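Local coordinates for citrate synthase (PDB 2IBP) that catalyses the condensation of oxaloacetate with acetyl-CoA and water to give citrate and CoA, working as a thermophilic homodimer of topologically interlinked chains, at the interface of chains A and B. Sequence-based numbering; all coordinates share one arbitrary frame. Chains: chain A/B, Citrate synthase.

Contacts 1, 3 and 4 cluster at one end of the dimer interface, whereas contact 2 stands apart. Between centres of C-alpha atoms, contact 1 lies about 10 Å from contact 4 and 14 Å from contact 3, but contact 2 is about 34 Å from contact 1 and 44 Å from contact 3. Strand 22-23 in contact 1 runs into 3-10 helix 24-26 in contact 4. Contact 3 pairs the two copies of strand 4-10, and contact 2 brings together the two copies of helix 109-123. The chains are joined by strands and loops from the N- and C-terminal parts at one end and by helical packing further away.

Contact 1: the interface of chains A and B. Residues chain A 30-34; chain B 17, 22, 392-394.
A:Leu30 and B:Ile22 meet with their side chains crossing at about a right angle, CB of A:Leu30 lying 3.7 Å from CG1 of B:Ile22. In this citrate synthase family member A:Leu30 opens strand 30-34 of chain A, which pairs in parallel with strand 392-395 of chain B, and B:Ile22 packs against that strand. B:Ile22 has CG1 anti to its own carbonyl carbon (chi1 -59°), and its two branches lie along one side of the chain A backbone. CD1 touches the carbonyl carbon C of A:Lys32 at 3.5 Å, while CG2 rests against the carbonyl carbon of A:Ile31. An alanine in place of B:Ile22 would probably open a gap beside A:Leu30 and leave the backbone of A:Ile31 and A:Lys32 without this apolar support. The other methyl side of A:Leu30 points at B:Arg392: CD2 sits 3.7 Å above the guanidinium plane, toward its rim, although that arginine is poorly ordered. On the neighbouring strand position, CB of B:Ala393 fits between CG of A:Lys32 and CG2 of A:Thr34, the latter at 3.5 Å. The main chains are joined by hydrogen bonds from A:Ile31 N to B:Arg392 O (2.9 Å), from B:Cys394 N to A:Lys32 O (2.8 Å), and from A:Thr34 N to B:Cys394 O. B:Cys394 also forms a disulfide with B:Cys19, closing a loop in its own chain; such closed loops underlie the interlinking of the two chains.

Contact 2: the interface of chains A and B. Residues chain A 118-119, 122-123, 128; chain B 103-107, 111.
One face of the B:Phe111 ring receives A:Ala122, whose CA stands over the ring centre, 3.8 Å from the centroid, in a CH-pi contact. On the same side of the ring but beyond its rim, the carbonyl O of A:Ala118 comes 3.4 Å from CD1 of B:Phe111. The second flat group, the A:Tyr123 ring, has the carbonyl O of B:Asn103 at its edge and in its plane. This ring projects with CG anti to its own carbonyl carbon (chi1 -67°), which carries the phenol into the loop of chain B. There its hydroxyl OH donates a hydrogen bond to B:Asn103 O at 2.8 Å, with the donor tilted 23° from the carbonyl plane. The same oxygen accepts a longer bond from the backbone N of B:Lys106 at 3.2 Å, bent to 138° at the hydrogen. Two bonds to main-chain groups therefore fix the phenol tip, while CE2 packs on CD2 of B:Leu104 at 3.8 Å and CE1 lies near CB of B:Ala107. A phenylalanine at A:Tyr123 would probably keep much of the ring packing but leave B:Asn103 O and B:Lys106 N without this shared partner. To one side of the tyrosine ring plane, A:Ala122 CB meets B:Ala107 CB at 3.5 Å, a closeness that the small side chains permit. The residues of chain A lie mainly at the C-terminal end of helix 109-123; they face the loop that follows helix 95-103 of chain B and the start of chain B's own helix 109-123.

Contact 3: the interface of chains A and B. Residues chain A 8-11; chain B 3-5.
A:Thr10 and B:Gln4 pair backbone to backbone, and this is the tight core of an antiparallel beta bridge between the two copies of strand 4-10 in the homodimer. A:Thr10 N donates to B:Gln4 O at 2.9 Å, and B:Gln4 N returns a bond to A:Thr10 O at the same 2.9 Å. The second is the straighter, at 167° at the hydrogen. The next pair, A:Lys9 with B:Thr5, continues the bridge, CG of the lysine standing 3.7 Å from OG1 of the threonine. Away from this core the side chains are held more loosely. A:Thr11 and B:Glu3 meet through carbon, CG2 of A:Thr11 to CB of B:Glu3 at 4.0 Å, and B:Glu3 is the first modelled residue of its chain. The B:Glu3 side chain slants across the stem of A:Lys9 because CG is anti to its backbone N (chi1 -177°) and the rest is extended. Its carboxylate thus meets the aliphatic part of the lysine rather than the amine: the amine nitrogen NZ of A:Lys9 remains 4.9 Å from OE2 of B:Glu3, so opposite charges could attract at a distance but form no salt bridge here. OE2 of B:Glu3 lies 3.4 Å from both CB and CD of A:Lys9.

Contact 4: the interface of chains A and B. Residues chain A 382, 385-388; chain B 13, 15, 24-25.
The phenol oxygen OH of A:Tyr382 reaches B:Gly25 through a shared water: water 1 lies 3.0 Å from OH and 2.7 Å from the backbone N of B:Gly25. The same hydroxyl donates to the carbonyl O of A:Arg387 at 2.7 Å, in the carbonyl plane and on a lone pair. Both partners lie at the edge of the tyrosine ring and in its plane, so the phenol is held to its own chain while presenting the water to chain B. At the middle of this patch is the imidazole of B:His24, with a different neighbour on each face. CB of A:Arg387 stands over the ring centre, 3.3 Å from the centroid, in a CH-pi contact, and CD1 of B:Leu15 covers the opposite face toward the rim. With CG roughly anti to its backbone N (chi1 -152°), the ring points NE2 at A:Asn385 O, which lies in the imidazole plane. That hydrogen bond is 2.9 Å long but bent, 130° at the hydrogen, its donor tilted from the carbonyl plane. The amide of A:Asn385 meets the CE1 corner, its plane turned 49° from the ring, and its tip meets B:Leu15. Farther out, the NH1 edge of the A:Arg387 guanidinium crosses the B:Lys13 stem at about a right angle, both poorly ordered, where like charges might repel mildly. The site clamps the end of helix 363-382 and the segment that follows it onto the N-terminal region of chain B, supporting the homodimer.

Contact 1: the interface of chains A and B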
loop_
_atom_site.group_PDB
_atom_site.type_symbol
_atom_site.label_atom_id
_atom_site.label_comp_id
_atom_site.label_asym_id
_atom_site.label_seq_id
_atom_site.Cartn_x
_atom_site.Cartn_y
_atom_site.Cartn_z
ATOM N N LEU A 30 -4.262 -11.347 14.955
ATOM C CA LEU A 30 -5.589 -11.231 14.374
ATOM C C LEU A 30 -5.947 -9.800 14.019
ATOM O O LEU A 30 -5.707 -8.881 14.806
ATOM C CB LEU A 30 -6.631 -11.800 15.349
ATOM C CG LEU A 30 -6.565 -13.319 15.570
ATOM C CD1 LEU A 30 -7.376 -13.732 16.792
ATOM C CD2 LEU A 30 -7.040 -14.082 14.318
ATOM N N ILE A 31 -6.516 -9.605 12.830
ATOM C CA ILE A 31 -6.975 -8.283 12.426
ATOM C C ILE A 31 -8.487 -8.201 12.217
ATOM O O ILE A 31 -9.049 -7.112 12.142
ATOM C CB ILE A 31 -6.231 -7.773 11.162
ATOM C CG1 ILE A 31 -6.487 -8.663 9.942
ATOM C CG2 ILE A 31 -4.727 -7.703 11.435
ATOM C CD1 ILE A 31 -5.979 -8.048 8.656
ATOM N N LYS A 32 -9.139 -9.364 12.121
ATOM C CA LYS A 32 -10.565 -9.431 11.884
ATOM C C LYS A 32 -11.036 -10.872 11.857
ATOM O O LYS A 32 -10.235 -11.799 11.897
ATOM C CB LYS A 32 -10.918 -8.852 10.516
ATOM C CG LYS A 32 -10.417 -9.697 9.335
ATOM C CD LYS A 32 -10.948 -9.160 8.021
ATOM C CE LYS A 32 -10.418 -9.980 6.860
ATOM N NZ LYS A 32 -10.913 -9.485 5.563
ATOM N N SER A 33 -12.362 -11.014 11.834
ATOM C CA SER A 33 -12.988 -12.294 11.561
ATOM C C SER A 33 -13.308 -12.250 10.077
ATOM O O SER A 33 -13.591 -11.185 9.514
ATOM C CB SER A 33 -14.254 -12.474 12.387
ATOM O OG SER A 33 -13.929 -12.698 13.745
ATOM N N THR A 34 -13.285 -13.414 9.439
ATOM C CA THR A 34 -13.537 -13.485 8.028
ATOM C C THR A 34 -14.303 -14.735 7.665
ATOM O O THR A 34 -14.271 -15.723 8.394
ATOM C CB THR A 34 -12.204 -13.540 7.242
ATOM O OG1 THR A 34 -12.450 -13.412 5.838
ATOM C CG2 THR A 34 -11.440 -14.828 7.537
ATOM N N SER B 17 -13.659 -12.975 19.176
ATOM C CA SER B 17 -13.664 -13.968 18.120
ATOM C C SER B 17 -13.351 -15.317 18.729
ATOM O O SER B 17 -12.741 -15.398 19.791
ATOM C CB SER B 17 -12.645 -13.635 17.032
ATOM O OG SER B 17 -11.392 -14.221 17.303
ATOM N N ILE B 22 -9.496 -9.645 19.266
ATOM C CA ILE B 22 -8.902 -8.948 18.155
ATOM C C ILE B 22 -8.823 -7.462 18.497
ATOM O O ILE B 22 -9.826 -6.841 18.857
ATOM C CB ILE B 22 -9.763 -9.110 16.903
ATOM C CG1 ILE B 22 -9.908 -10.599 16.562
ATOM C CG2 ILE B 22 -9.173 -8.329 15.737
ATOM C CD1 ILE B 22 -10.802 -10.873 15.383
ATOM N N ARG B 392 -3.268 -12.515 10.590
ATOM C CA ARG B 392 -4.284 -13.537 10.361
ATOM C C ARG B 392 -5.673 -12.985 10.578
ATOM O O ARG B 392 -5.880 -11.929 11.171
ATOM C CB ARG B 392 -4.154 -14.672 11.385
ATOM C CG ARG B 392 -3.187 -15.783 11.103
ATOM C CD ARG B 392 -3.571 -16.939 12.038
ATOM N NE ARG B 392 -3.708 -16.477 13.423
ATOM C CZ ARG B 392 -4.480 -17.045 14.351
ATOM N NH1 ARG B 392 -5.289 -18.053 14.042
ATOM N NH2 ARG B 392 -4.509 -16.545 15.583
ATOM N N ALA B 393 -6.634 -13.766 10.109
ATOM C CA ALA B 393 -8.027 -13.485 10.359
ATOM C C ALA B 393 -8.602 -14.739 10.990
ATOM O O ALA B 393 -8.075 -15.843 10.806
ATOM C CB ALA B 393 -8.753 -13.154 9.085
ATOM N N CYS B 394 -9.688 -14.561 11.725
ATOM C CA CYS B 394 -10.382 -15.665 12.357
ATOM C C CYS B 394 -11.496 -16.130 11.420
ATOM O O CYS B 394 -12.458 -15.403 11.165
ATOM C CB CYS B 394 -10.986 -15.236 13.686
ATOM S SG CYS B 394 -11.710 -16.635 14.545
#

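Contact 2: the interface of chains A and B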
loop_
_atom_site.group_PDB
_atom_site.type_symbol
_atom_site.label_atom_id
_atom_site.label_comp_id
_atom_site.label_asym_id
_atom_site.label_seq_id
_atom_site.Cartn_x
_atom_site.Cartn_y
_atom_site.Cartn_z
ATOM N N ALA A 118 -4.299 2.659 -10.450
ATOM C CA ALA A 118 -4.557 3.999 -9.914
ATOM C C ALA A 118 -5.205 4.872 -10.995
ATOM O O ALA A 118 -6.164 5.607 -10.737
ATOM C CB ALA A 118 -3.257 4.658 -9.443
ATOM N N ALA A 119 -4.662 4.816 -12.206
ATOM C CA ALA A 119 -5.183 5.608 -13.317
ATOM C C ALA A 119 -6.626 5.273 -13.627
ATOM O O ALA A 119 -7.433 6.175 -13.837
ATOM C CB ALA A 119 -4.340 5.430 -14.565
ATOM N N ALA A 122 -8.977 6.697 -11.206
ATOM C CA ALA A 122 -8.977 8.163 -11.257
ATOM C C ALA A 122 -10.152 8.726 -12.021
ATOM O O ALA A 122 -10.661 9.801 -11.691
ATOM C CB ALA A 122 -7.693 8.657 -11.873
ATOM N N TYR A 123 -10.582 8.006 -13.052
ATOM C CA TYR A 123 -11.668 8.483 -13.891
ATOM C C TYR A 123 -12.937 7.628 -13.822
ATOM O O TYR A 123 -13.899 7.892 -14.548
ATOM C CB TYR A 123 -11.201 8.629 -15.337
ATOM C CG TYR A 123 -10.176 9.720 -15.525
ATOM C CD1 TYR A 123 -10.471 11.032 -15.184
ATOM C CD2 TYR A 123 -8.943 9.453 -16.076
ATOM C CE1 TYR A 123 -9.541 12.038 -15.348
ATOM C CE2 TYR A 123 -8.001 10.446 -16.240
ATOM C CZ TYR A 123 -8.310 11.744 -15.883
ATOM O OH TYR A 123 -7.391 12.737 -16.085
ATOM N N GLN A 128 -15.530 7.744 -8.052
ATOM C CA GLN A 128 -15.650 9.152 -7.623
ATOM C C GLN A 128 -16.841 9.349 -6.679
ATOM O O GLN A 128 -16.742 10.009 -5.647
ATOM C CB GLN A 128 -15.774 10.094 -8.816
ATOM C CG GLN A 128 -14.687 9.930 -9.884
ATOM C CD GLN A 128 -13.286 9.729 -9.323
ATOM O OE1 GLN A 128 -12.741 10.589 -8.626
ATOM N NE2 GLN A 128 -12.667 8.612 -9.690
ATOM N N ASN B 103 -1.858 12.717 -18.223
ATOM C CA ASN B 103 -3.047 11.890 -18.434
ATOM C C ASN B 103 -4.027 11.920 -17.279
ATOM O O ASN B 103 -5.233 11.737 -17.468
ATOM C CB ASN B 103 -2.667 10.464 -18.764
ATOM C CG ASN B 103 -2.297 10.312 -20.206
ATOM O OD1 ASN B 103 -3.171 10.276 -21.078
ATOM N ND2 ASN B 103 -1.015 10.212 -20.476
ATOM N N LEU B 104 -3.506 12.198 -16.092
ATOM C CA LEU B 104 -4.320 12.278 -14.893
ATOM C C LEU B 104 -4.560 13.723 -14.459
ATOM O O LEU B 104 -5.012 13.959 -13.342
ATOM C CB LEU B 104 -3.672 11.480 -13.763
ATOM C CG LEU B 104 -3.503 9.984 -14.040
ATOM C CD1 LEU B 104 -2.835 9.237 -12.874
ATOM C CD2 LEU B 104 -4.845 9.354 -14.370
ATOM N N ALA B 105 -4.394 14.661 -15.388
ATOM C CA ALA B 105 -4.548 16.080 -15.068
ATOM C C ALA B 105 -5.951 16.435 -14.592
ATOM O O ALA B 105 -6.119 17.335 -13.770
ATOM C CB ALA B 105 -4.181 16.937 -16.263
ATOM N N LYS B 106 -6.955 15.732 -15.100
ATOM C CA LYS B 106 -8.346 16.012 -14.755
ATOM C C LYS B 106 -8.825 15.186 -13.569
ATOM O O LYS B 106 -9.996 15.266 -13.178
ATOM C CB LYS B 106 -9.252 15.746 -15.965
ATOM C CG LYS B 106 -9.010 16.663 -17.164
ATOM C CD LYS B 106 -9.846 16.213 -18.359
ATOM C CE LYS B 106 -9.530 17.024 -19.610
ATOM N NZ LYS B 106 -9.806 18.475 -19.424
ATOM N N ALA B 107 -7.937 14.355 -13.036
ATOM C CA ALA B 107 -8.245 13.518 -11.888
ATOM C C ALA B 107 -7.811 14.189 -10.593
ATOM O O ALA B 107 -7.031 15.155 -10.585
ATOM C CB ALA B 107 -7.549 12.184 -12.014
ATOM N N PHE B 111 -4.582 10.574 -6.922
ATOM C CA PHE B 111 -4.428 9.485 -7.897
ATOM C C PHE B 111 -3.184 9.731 -8.739
ATOM O O PHE B 111 -2.420 8.802 -9.027
ATOM C CB PHE B 111 -5.648 9.380 -8.819
ATOM C CG PHE B 111 -6.832 8.741 -8.178
ATOM C CD1 PHE B 111 -6.833 7.378 -7.929
ATOM C CD2 PHE B 111 -7.979 9.460 -7.929
ATOM C CE1 PHE B 111 -7.939 6.757 -7.382
ATOM C CE2 PHE B 111 -9.083 8.842 -7.352
ATOM C CZ PHE B 111 -9.070 7.491 -7.113
#

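Contact 3: the interface of chains A and B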
loop_
_atom_site.group_PDB
_atom_site.type_symbol
_atom_site.label_atom_id
_atom_site.label_comp_id
_atom_site.label_asym_id
_atom_site.label_seq_id
_atom_site.Cartn_x
_atom_site.Cartn_y
_atom_site.Cartn_z
ATOM N N VAL A 8 -2.408 -11.953 23.211
ATOM C CA VAL A 8 -2.226 -12.173 21.774
ATOM C C VAL A 8 -1.313 -13.370 21.553
ATOM O O VAL A 8 -0.161 -13.361 21.983
ATOM C CB VAL A 8 -1.597 -10.930 21.102
ATOM C CG1 VAL A 8 -1.265 -11.196 19.645
ATOM C CG2 VAL A 8 -2.508 -9.726 21.252
ATOM N N LYS A 9 -1.829 -14.396 20.882
ATOM C CA LYS A 9 -1.058 -15.602 20.602
ATOM C C LYS A 9 -0.292 -15.428 19.303
ATOM O O LYS A 9 -0.766 -14.774 18.376
ATOM C CB LYS A 9 -1.973 -16.824 20.517
ATOM C CG LYS A 9 -2.671 -17.156 21.826
ATOM C CD LYS A 9 -3.574 -18.373 21.692
ATOM C CE LYS A 9 -4.224 -18.721 23.024
ATOM N NZ LYS A 9 -5.107 -19.918 22.928
ATOM N N THR A 10 0.917 -15.980 19.253
ATOM C CA THR A 10 1.748 -15.848 18.062
ATOM C C THR A 10 2.820 -16.924 18.000
ATOM O O THR A 10 3.289 -17.414 19.025
ATOM C CB THR A 10 2.422 -14.452 18.010
ATOM O OG1 THR A 10 3.221 -14.330 16.824
ATOM C CG2 THR A 10 3.313 -14.233 19.242
ATOM N N THR A 11 3.180 -17.302 16.780
ATOM C CA THR A 11 4.232 -18.278 16.551
ATOM C C THR A 11 5.484 -17.549 16.081
ATOM O O THR A 11 6.483 -18.180 15.754
ATOM C CB THR A 11 3.831 -19.301 15.466
ATOM O OG1 THR A 11 3.622 -18.622 14.221
ATOM C CG2 THR A 11 2.561 -20.040 15.864
ATOM N N GLU B 3 4.387 -21.684 19.653
ATOM C CA GLU B 3 3.330 -20.661 19.889
ATOM C C GLU B 3 3.384 -20.159 21.327
ATOM O O GLU B 3 3.496 -20.947 22.260
ATOM C CB GLU B 3 1.942 -21.245 19.604
ATOM C CG GLU B 3 0.799 -20.240 19.760
ATOM C CD GLU B 3 -0.568 -20.846 19.486
ATOM O OE1 GLU B 3 -0.647 -22.071 19.247
ATOM O OE2 GLU B 3 -1.569 -20.098 19.513
ATOM N N GLN B 4 3.275 -18.844 21.497
ATOM C CA GLN B 4 3.295 -18.233 22.822
ATOM C C GLN B 4 2.275 -17.106 22.923
ATOM O O GLN B 4 1.771 -16.617 21.911
ATOM C CB GLN B 4 4.698 -17.730 23.164
ATOM C CG GLN B 4 5.305 -16.808 22.125
ATOM C CD GLN B 4 6.752 -16.450 22.442
ATOM O OE1 GLN B 4 7.151 -16.405 23.606
ATOM N NE2 GLN B 4 7.536 -16.177 21.407
ATOM N N THR B 5 1.921 -16.752 24.154
ATOM C CA THR B 5 0.953 -15.690 24.399
ATOM C C THR B 5 1.707 -14.447 24.841
ATOM O O THR B 5 2.674 -14.531 25.597
ATOM C CB THR B 5 -0.089 -16.100 25.461
ATOM O OG1 THR B 5 -0.818 -17.243 24.995
ATOM C CG2 THR B 5 -1.073 -14.967 25.718
#

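Contact 4: the interface of chains A and B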
loop_
_atom_site.group_PDB
_atom_site.type_symbol
_atom_site.label_atom_id
_atom_site.label_comp_id
_atom_site.label_asym_id
_atom_site.label_seq_id
_atom_site.Cartn_x
_atom_site.Cartn_y
_atom_site.Cartn_z
ATOM N N TYR A 382 -13.876 -5.953 5.448
ATOM C CA TYR A 382 -13.356 -5.089 6.499
ATOM C C TYR A 382 -14.248 -3.870 6.677
ATOM O O TYR A 382 -14.467 -3.412 7.797
ATOM C CB TYR A 382 -11.924 -4.653 6.190
ATOM C CG TYR A 382 -11.239 -4.067 7.389
ATOM C CD1 TYR A 382 -10.910 -4.880 8.462
ATOM C CD2 TYR A 382 -10.919 -2.714 7.454
ATOM C CE1 TYR A 382 -10.305 -4.365 9.585
ATOM C CE2 TYR A 382 -10.274 -2.185 8.570
ATOM C CZ TYR A 382 -9.997 -3.022 9.643
ATOM O OH TYR A 382 -9.398 -2.536 10.782
ATOM N N ASN A 385 -17.054 -3.345 9.191
ATOM C CA ASN A 385 -16.760 -2.872 10.544
ATOM C C ASN A 385 -15.369 -2.270 10.479
ATOM O O ASN A 385 -14.410 -2.841 10.983
ATOM C CB ASN A 385 -16.800 -3.990 11.578
ATOM C CG ASN A 385 -16.715 -3.451 13.003
ATOM O OD1 ASN A 385 -16.906 -2.256 13.232
ATOM N ND2 ASN A 385 -16.495 -4.339 13.965
ATOM N N ASN A 386 -15.275 -1.146 9.792
ATOM C CA ASN A 386 -13.983 -0.554 9.539
ATOM C C ASN A 386 -13.379 0.080 10.770
ATOM O O ASN A 386 -14.084 0.684 11.582
ATOM C CB ASN A 386 -14.080 0.528 8.477
ATOM C CG ASN A 386 -12.714 1.033 8.053
ATOM O OD1 ASN A 386 -11.941 0.296 7.455
ATOM N ND2 ASN A 386 -12.396 2.270 8.412
ATOM N N ARG A 387 -12.065 -0.048 10.885
ATOM C CA ARG A 387 -11.322 0.692 11.891
ATOM C C ARG A 387 -9.982 1.022 11.271
ATOM O O ARG A 387 -9.274 0.128 10.828
ATOM C CB ARG A 387 -11.103 -0.104 13.174
ATOM C CG ARG A 387 -10.371 0.672 14.276
ATOM C CD ARG A 387 -11.227 1.821 14.769
ATOM N NE ARG A 387 -10.718 2.441 15.990
ATOM C CZ ARG A 387 -11.081 2.090 17.223
ATOM N NH1 ARG A 387 -11.926 1.088 17.425
ATOM N NH2 ARG A 387 -10.575 2.731 18.269
ATOM N N ILE A 388 -9.597 2.291 11.283
ATOM C CA ILE A 388 -8.299 2.664 10.744
ATOM C C ILE A 388 -7.187 1.981 11.543
ATOM O O ILE A 388 -7.244 1.875 12.768
ATOM C CB ILE A 388 -8.114 4.177 10.758
ATOM C CG1 ILE A 388 -6.827 4.580 10.040
ATOM C CG2 ILE A 388 -8.187 4.699 12.178
ATOM C CD1 ILE A 388 -6.742 6.059 9.772
ATOM N N LYS B 13 -10.325 -0.649 20.851
ATOM C CA LYS B 13 -11.465 -1.519 21.073
ATOM C C LYS B 13 -11.103 -2.941 20.679
ATOM O O LYS B 13 -10.358 -3.169 19.715
ATOM C CB LYS B 13 -12.684 -1.015 20.300
ATOM C CG LYS B 13 -13.196 0.350 20.803
ATOM C CD LYS B 13 -14.392 0.853 19.997
ATOM C CE LYS B 13 -14.809 2.260 20.422
ATOM N NZ LYS B 13 -15.892 2.820 19.558
ATOM N N LEU B 15 -12.428 -6.792 19.701
ATOM C CA LEU B 15 -13.540 -7.556 19.130
ATOM C C LEU B 15 -13.401 -9.006 19.557
ATOM O O LEU B 15 -12.306 -9.560 19.571
ATOM C CB LEU B 15 -13.536 -7.480 17.600
ATOM C CG LEU B 15 -13.618 -6.100 16.957
ATOM C CD1 LEU B 15 -13.544 -6.223 15.440
ATOM C CD2 LEU B 15 -14.876 -5.345 17.377
ATOM N N HIS B 24 -8.942 -4.057 17.415
ATOM C CA HIS B 24 -9.479 -3.456 16.201
ATOM C C HIS B 24 -8.543 -2.373 15.664
ATOM O O HIS B 24 -8.147 -1.463 16.401
ATOM C CB HIS B 24 -10.897 -2.946 16.467
ATOM C CG HIS B 24 -11.770 -2.918 15.250
ATOM N ND1 HIS B 24 -12.923 -2.164 15.181
ATOM C CD2 HIS B 24 -11.628 -3.501 14.035
ATOM C CE1 HIS B 24 -13.497 -2.354 14.005
ATOM N NE2 HIS B 24 -12.723 -3.145 13.285
ATOM N N GLY B 25 -8.105 -2.555 14.417
ATOM C CA GLY B 25 -7.166 -1.640 13.764
ATOM C C GLY B 25 -5.770 -1.752 14.358
ATOM O O GLY B 25 -4.907 -0.906 14.112
HETATM O O HOH W 1 -8.357 -4.630 12.711
#